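Local structure of WGR domain-containing protein (Bacteroides fragilis, 2RA8) at residues 95-100 and 129-134; 244-249 and 257-262. The protein is of unknown function but joins a WGR domain to a region of leucine-rich repeats. One frame throughout, in Å; residues are numbered along the deposited sequence.

Both contacts lie along the long parallel sheet, consistent with the leucine-rich repeat region, whose strands run in chain order with helices and loops linking them, but they are far apart on it: their centres are about 34 Å from each other and the nearest atoms about 24 Å. Interaction 1 joins two helices near the first strands of that sheet; interaction 2 sets a loop against strand 256-260, closer to the centre of the chain. Each is mainly buried and apolar. Interaction 1 is small and rests on one selenomethionine crossing to a glycine and an isoleucine. Interaction 2 buries more surface and is built round a phenyl ring, with aliphatic side chains from both segments. They share no helix or strand.

Interaction 1: 95-100 and 129-134; sequences NLMDKI and DGIVEN
Two bends bring Met97, a selenomethionine, across to Gly130 and Ile131: its chain turns at chi2 (-74°) and again at chi3 (117°), which presents selenium to one residue and the terminal methyl to the next. Selenium rests on bare backbone, with SE of Met97 3.7 Å from CA of Gly130 and nearly as near to the carbonyl carbon of that glycine. Because Gly130 carries no side chain, the heavy atom can settle directly against the helix surface. The methyl goes further along, and CE of Met97 meets CG1 of Ile131 at 3.8 Å, the two side chains crossing at about a right angle. The CB of Ile131 does not face Met97; its CG1 branch, lying beside the backbone N, is what comes nearer and makes the touch.

Polar bonds tidy each segment on its own. Asn95 is the N-cap of helix 96-102, its OD1 accepting from Asp98 N at 2.9 Å, while Asn134 ND2 gives a hydrogen bond to Gly130 O at 2.8 Å and ties the chain back to that turn of helix.

Met97 also touches Ile127, one turn earlier on helix 125-132. Behind the contact, Leu96 and Ile100 pack on Tyr83 of strand 80-83, and beyond it Ile131 reaches Val167 of helix 165-169, so the pair continues a row of apolar packing from one helix to the next.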
loop_
_atom_site.group_PDB
_atom_site.type_symbol
_atom_site.label_atom_id
_atom_site.label_comp_id
_atom_site.label_asym_id
_atom_site.label_seq_id
_atom_site.Cartn_x
_atom_site.Cartn_y
_atom_site.Cartn_z
ATOM N N ASN A 95 -19.880 14.203 15.866
ATOM C CA ASN A 95 -20.576 12.924 15.762
ATOM C C ASN A 95 -20.615 12.509 14.300
ATOM O O ASN A 95 -21.181 13.218 13.476
ATOM C CB ASN A 95 -22.003 13.097 16.319
ATOM C CG ASN A 95 -22.883 11.893 16.077
ATOM O OD1 ASN A 95 -23.203 11.564 14.933
ATOM N ND2 ASN A 95 -23.286 11.226 17.156
ATOM N N LEU A 96 -20.024 11.360 13.972
ATOM C CA LEU A 96 -19.978 10.883 12.586
ATOM C C LEU A 96 -21.311 10.860 11.900
ATOM O O LEU A 96 -21.433 11.263 10.744
ATOM C CB LEU A 96 -19.362 9.473 12.511
ATOM C CG LEU A 96 -19.245 8.868 11.099
ATOM C CD1 LEU A 96 -18.383 9.775 10.218
ATOM C CD2 LEU A 96 -18.646 7.470 11.172
HETATM N N MSE A 97 -22.329 10.369 12.589
HETATM C CA MSE A 97 -23.658 10.306 11.996
HETATM C C MSE A 97 -24.159 11.665 11.609
HETATM O O MSE A 97 -24.941 11.800 10.665
HETATM C CB MSE A 97 -24.635 9.656 12.959
HETATM C CG MSE A 97 -24.775 8.172 12.742
HETATM SE SE MSE A 97 -25.814 7.837 11.151
HETATM C CE MSE A 97 -24.534 6.926 10.037
ATOM N N ASP A 98 -23.711 12.692 12.328
ATOM C CA ASP A 98 -24.124 14.054 12.014
ATOM C C ASP A 98 -23.422 14.534 10.768
ATOM O O ASP A 98 -23.988 15.315 10.000
ATOM C CB ASP A 98 -23.821 15.010 13.176
ATOM C CG ASP A 98 -24.737 14.790 14.366
ATOM O OD1 ASP A 98 -25.947 14.547 14.153
ATOM O OD2 ASP A 98 -24.254 14.876 15.515
ATOM N N LYS A 99 -22.184 14.079 10.559
ATOM C CA LYS A 99 -21.427 14.460 9.364
ATOM C C LYS A 99 -22.099 13.898 8.142
ATOM O O LYS A 99 -22.167 14.550 7.102
ATOM C CB LYS A 99 -19.986 13.925 9.406
ATOM C CG LYS A 99 -19.011 14.790 10.187
ATOM C CD LYS A 99 -17.682 14.960 9.439
ATOM C CE LYS A 99 -16.871 13.677 9.382
ATOM N NZ LYS A 99 -15.565 13.890 8.688
ATOM N N ILE A 100 -22.600 12.674 8.262
ATOM C CA ILE A 100 -23.276 12.014 7.152
ATOM C C ILE A 100 -24.634 12.630 6.909
ATOM O O ILE A 100 -24.922 13.088 5.803
ATOM C CB ILE A 100 -23.443 10.506 7.429
ATOM C CG1 ILE A 100 -22.079 9.891 7.759
ATOM C CG2 ILE A 100 -24.066 9.817 6.220
ATOM C CD1 ILE A 100 -22.146 8.466 8.256
ATOM N N ASP A 129 -27.956 2.644 14.236
ATOM C CA ASP A 129 -29.191 3.242 14.738
ATOM C C ASP A 129 -29.547 4.483 13.966
ATOM O O ASP A 129 -30.707 4.676 13.580
ATOM C CB ASP A 129 -29.051 3.597 16.222
ATOM C CG ASP A 129 -29.092 2.373 17.124
ATOM O OD1 ASP A 129 -28.481 1.341 16.766
ATOM O OD2 ASP A 129 -29.729 2.445 18.196
ATOM N N GLY A 130 -28.548 5.332 13.736
ATOM C CA GLY A 130 -28.776 6.554 12.988
ATOM C C GLY A 130 -29.354 6.274 11.610
ATOM O O GLY A 130 -30.296 6.941 11.181
ATOM N N ILE A 131 -28.802 5.288 10.909
ATOM C CA ILE A 131 -29.301 4.954 9.579
ATOM C C ILE A 131 -30.716 4.418 9.656
ATOM O O ILE A 131 -31.594 4.859 8.916
ATOM C CB ILE A 131 -28.377 3.913 8.877
ATOM C CG1 ILE A 131 -27.059 4.583 8.461
ATOM C CG2 ILE A 131 -29.083 3.323 7.658
ATOM C CD1 ILE A 131 -25.964 3.590 8.021
ATOM N N VAL A 132 -30.950 3.476 10.566
ATOM C CA VAL A 132 -32.272 2.883 10.729
ATOM C C VAL A 132 -33.327 3.929 11.016
ATOM O O VAL A 132 -34.470 3.810 10.562
ATOM C CB VAL A 132 -32.259 1.815 11.866
ATOM C CG1 VAL A 132 -33.677 1.312 12.160
ATOM C CG2 VAL A 132 -31.380 0.652 11.457
ATOM N N GLU A 133 -32.948 4.972 11.755
ATOM C CA GLU A 133 -33.880 6.036 12.118
ATOM C C GLU A 133 -34.052 7.063 11.034
ATOM O O GLU A 133 -34.884 7.963 11.151
ATOM C CB GLU A 133 -33.424 6.734 13.407
ATOM C CG GLU A 133 -33.475 5.851 14.663
ATOM C CD GLU A 133 -32.797 6.507 15.867
ATOM O OE1 GLU A 133 -33.203 7.629 16.244
ATOM O OE2 GLU A 133 -31.857 5.906 16.436
ATOM N N ASN A 134 -33.270 6.934 9.968
ATOM C CA ASN A 134 -33.345 7.859 8.837
ATOM C C ASN A 134 -33.318 7.095 7.538
ATOM O O ASN A 134 -32.617 7.471 6.596
ATOM C CB ASN A 134 -32.173 8.849 8.881
ATOM C CG ASN A 134 -32.244 9.780 10.072
ATOM O OD1 ASN A 134 -33.071 10.693 10.115
ATOM N ND2 ASN A 134 -31.382 9.548 11.056
#

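Interaction 2: 244-249 and 257-262; sequences PLFSKD and LGIVDA
The backbone carbonyl O of Phe246, the residue whose ring packs on Leu257 and Ile259, is hydrogen-bonded to OG of Ser275, which ties the loop to the residue just after helix 265-274. Phe246 is also the centre of an inverse gamma turn, with a weak hydrogen bond from Ser247 N to Leu245 O at 2.8 Å. From the first and the central residue of this turn, the side chains of Leu245 and Phe246 reach strand 256-260.

The ring does most of the touching. Over one of its faces sits a methyl of Leu257: CD2 is 3.8 Å from the centroid of the Phe246 ring and 24° off the ring normal, a CH-pi contact displaced toward the rim. There Phe246 CD1 comes within 3.6 Å of Leu257 CD2. Leu257 has CG opposite its backbone N (chi1 172°), the torsion that carries CD2 across to the ring, and the two side chains meet at roughly a right angle. Ile259 approaches obliquely at the far end, its methylene CG1 lying 3.8 Å from Phe246 CZ. The last touch is methyl to methyl and looser, Leu245 CD1 to Ile259 CD1 at 4.2 Å.

Leu257 and Ile259 alternate with Gly258 along the strand, so both face the loop. The strand itself is bonded through Gly258 to Leu224 and Leu226 of strand 223-227. Helices add to the same layer: Phe272 meets the Phe246 ring edge-to-face, Val268 touches Ile259, and Ile213 and Leu214 of helix 207-215 cover Leu245.

Across the two segments everything is carbon on carbon, so shape and burial, rather than directed polar bonds, hold the loop to the strand; polar bonds of the turn include one within the loop and one to Ser275.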
loop_
_atom_site.group_PDB
_atom_site.type_symbol
_atom_site.label_atom_id
_atom_site.label_comp_id
_atom_site.label_asym_id
_atom_site.label_seq_id
_atom_site.Cartn_x
_atom_site.Cartn_y
_atom_site.Cartn_z
ATOM N N PRO A 244 -21.828 -26.059 2.534
ATOM C CA PRO A 244 -23.178 -25.861 1.984
ATOM C C PRO A 244 -23.331 -24.673 1.047
ATOM O O PRO A 244 -24.301 -24.602 0.285
ATOM C CB PRO A 244 -24.044 -25.730 3.232
ATOM C CG PRO A 244 -23.336 -26.614 4.219
ATOM C CD PRO A 244 -21.882 -26.238 3.995
ATOM N N LEU A 245 -22.378 -23.738 1.097
ATOM C CA LEU A 245 -22.398 -22.551 0.233
ATOM C C LEU A 245 -22.154 -22.909 -1.212
ATOM O O LEU A 245 -22.593 -22.207 -2.122
ATOM C CB LEU A 245 -21.320 -21.549 0.665
ATOM C CG LEU A 245 -21.489 -20.863 2.017
ATOM C CD1 LEU A 245 -20.163 -20.248 2.450
ATOM C CD2 LEU A 245 -22.562 -19.795 1.911
ATOM N N PHE A 246 -21.435 -24.005 -1.424
ATOM C CA PHE A 246 -21.109 -24.467 -2.765
ATOM C C PHE A 246 -22.288 -25.220 -3.367
ATOM O O PHE A 246 -22.196 -26.411 -3.659
ATOM C CB PHE A 246 -19.873 -25.380 -2.707
ATOM C CG PHE A 246 -18.592 -24.664 -2.322
ATOM C CD1 PHE A 246 -17.588 -24.462 -3.268
ATOM C CD2 PHE A 246 -18.383 -24.226 -1.021
ATOM C CE1 PHE A 246 -16.385 -23.832 -2.917
ATOM C CE2 PHE A 246 -17.185 -23.598 -0.663
ATOM C CZ PHE A 246 -16.191 -23.406 -1.612
ATOM N N SER A 247 -23.400 -24.519 -3.568
ATOM C CA SER A 247 -24.603 -25.137 -4.114
ATOM C C SER A 247 -25.285 -24.295 -5.157
ATOM O O SER A 247 -25.670 -23.154 -4.893
ATOM C CB SER A 247 -25.588 -25.424 -2.975
ATOM O OG SER A 247 -26.892 -25.663 -3.476
ATOM N N LYS A 248 -25.455 -24.846 -6.355
ATOM C CA LYS A 248 -26.112 -24.103 -7.417
ATOM C C LYS A 248 -27.545 -23.783 -7.038
ATOM O O LYS A 248 -28.080 -22.741 -7.418
ATOM C CB LYS A 248 -26.077 -24.886 -8.740
ATOM C CG LYS A 248 -26.873 -26.182 -8.756
ATOM C CD LYS A 248 -26.844 -26.793 -10.155
ATOM C CE LYS A 248 -27.805 -27.966 -10.285
ATOM N NZ LYS A 248 -27.530 -29.034 -9.288
ATOM N N ASP A 249 -28.176 -24.672 -6.278
ATOM C CA ASP A 249 -29.549 -24.432 -5.854
ATOM C C ASP A 249 -29.618 -23.222 -4.938
ATOM O O ASP A 249 -30.577 -22.448 -4.985
ATOM C CB ASP A 249 -30.123 -25.660 -5.132
ATOM C CG ASP A 249 -30.341 -26.842 -6.064
ATOM O OD1 ASP A 249 -30.901 -26.642 -7.164
ATOM O OD2 ASP A 249 -29.960 -27.973 -5.693
ATOM N N LEU A 257 -17.052 -16.973 -6.702
ATOM C CA LEU A 257 -17.125 -17.523 -5.353
ATOM C C LEU A 257 -15.737 -17.565 -4.771
ATOM O O LEU A 257 -14.789 -18.002 -5.429
ATOM C CB LEU A 257 -17.701 -18.936 -5.358
ATOM C CG LEU A 257 -17.655 -19.716 -4.025
ATOM C CD1 LEU A 257 -18.390 -18.958 -2.899
ATOM C CD2 LEU A 257 -18.291 -21.078 -4.251
ATOM N N GLY A 258 -15.615 -17.110 -3.531
ATOM C CA GLY A 258 -14.328 -17.108 -2.873
ATOM C C GLY A 258 -14.366 -17.357 -1.376
ATOM O O GLY A 258 -15.115 -16.713 -0.628
ATOM N N ILE A 259 -13.579 -18.337 -0.947
ATOM C CA ILE A 259 -13.425 -18.659 0.465
ATOM C C ILE A 259 -11.934 -18.480 0.503
ATOM O O ILE A 259 -11.177 -19.322 0.019
ATOM C CB ILE A 259 -13.832 -20.112 0.786
ATOM C CG1 ILE A 259 -15.310 -20.339 0.421
ATOM C CG2 ILE A 259 -13.607 -20.390 2.263
ATOM C CD1 ILE A 259 -16.268 -19.369 1.082
ATOM N N VAL A 260 -11.515 -17.357 1.067
ATOM C CA VAL A 260 -10.115 -16.972 1.069
ATOM C C VAL A 260 -9.498 -16.730 2.402
ATOM O O VAL A 260 -10.151 -16.804 3.436
ATOM C CB VAL A 260 -9.953 -15.668 0.256
ATOM C CG1 VAL A 260 -10.520 -15.845 -1.139
ATOM C CG2 VAL A 260 -10.678 -14.519 0.973
ATOM N N ASP A 261 -8.204 -16.431 2.375
ATOM C CA ASP A 261 -7.468 -16.111 3.588
ATOM C C ASP A 261 -7.592 -17.167 4.678
ATOM O O ASP A 261 -7.760 -16.843 5.856
ATOM C CB ASP A 261 -7.966 -14.746 4.085
ATOM C CG ASP A 261 -7.122 -14.184 5.208
ATOM O OD1 ASP A 261 -5.884 -14.087 5.036
ATOM O OD2 ASP A 261 -7.709 -13.834 6.253
ATOM N N ALA A 262 -7.493 -18.440 4.292
ATOM C CA ALA A 262 -7.597 -19.551 5.241
ATOM C C ALA A 262 -6.305 -20.331 5.365
ATOM O O ALA A 262 -5.540 -20.428 4.405
ATOM C CB ALA A 262 -8.718 -20.503 4.808
#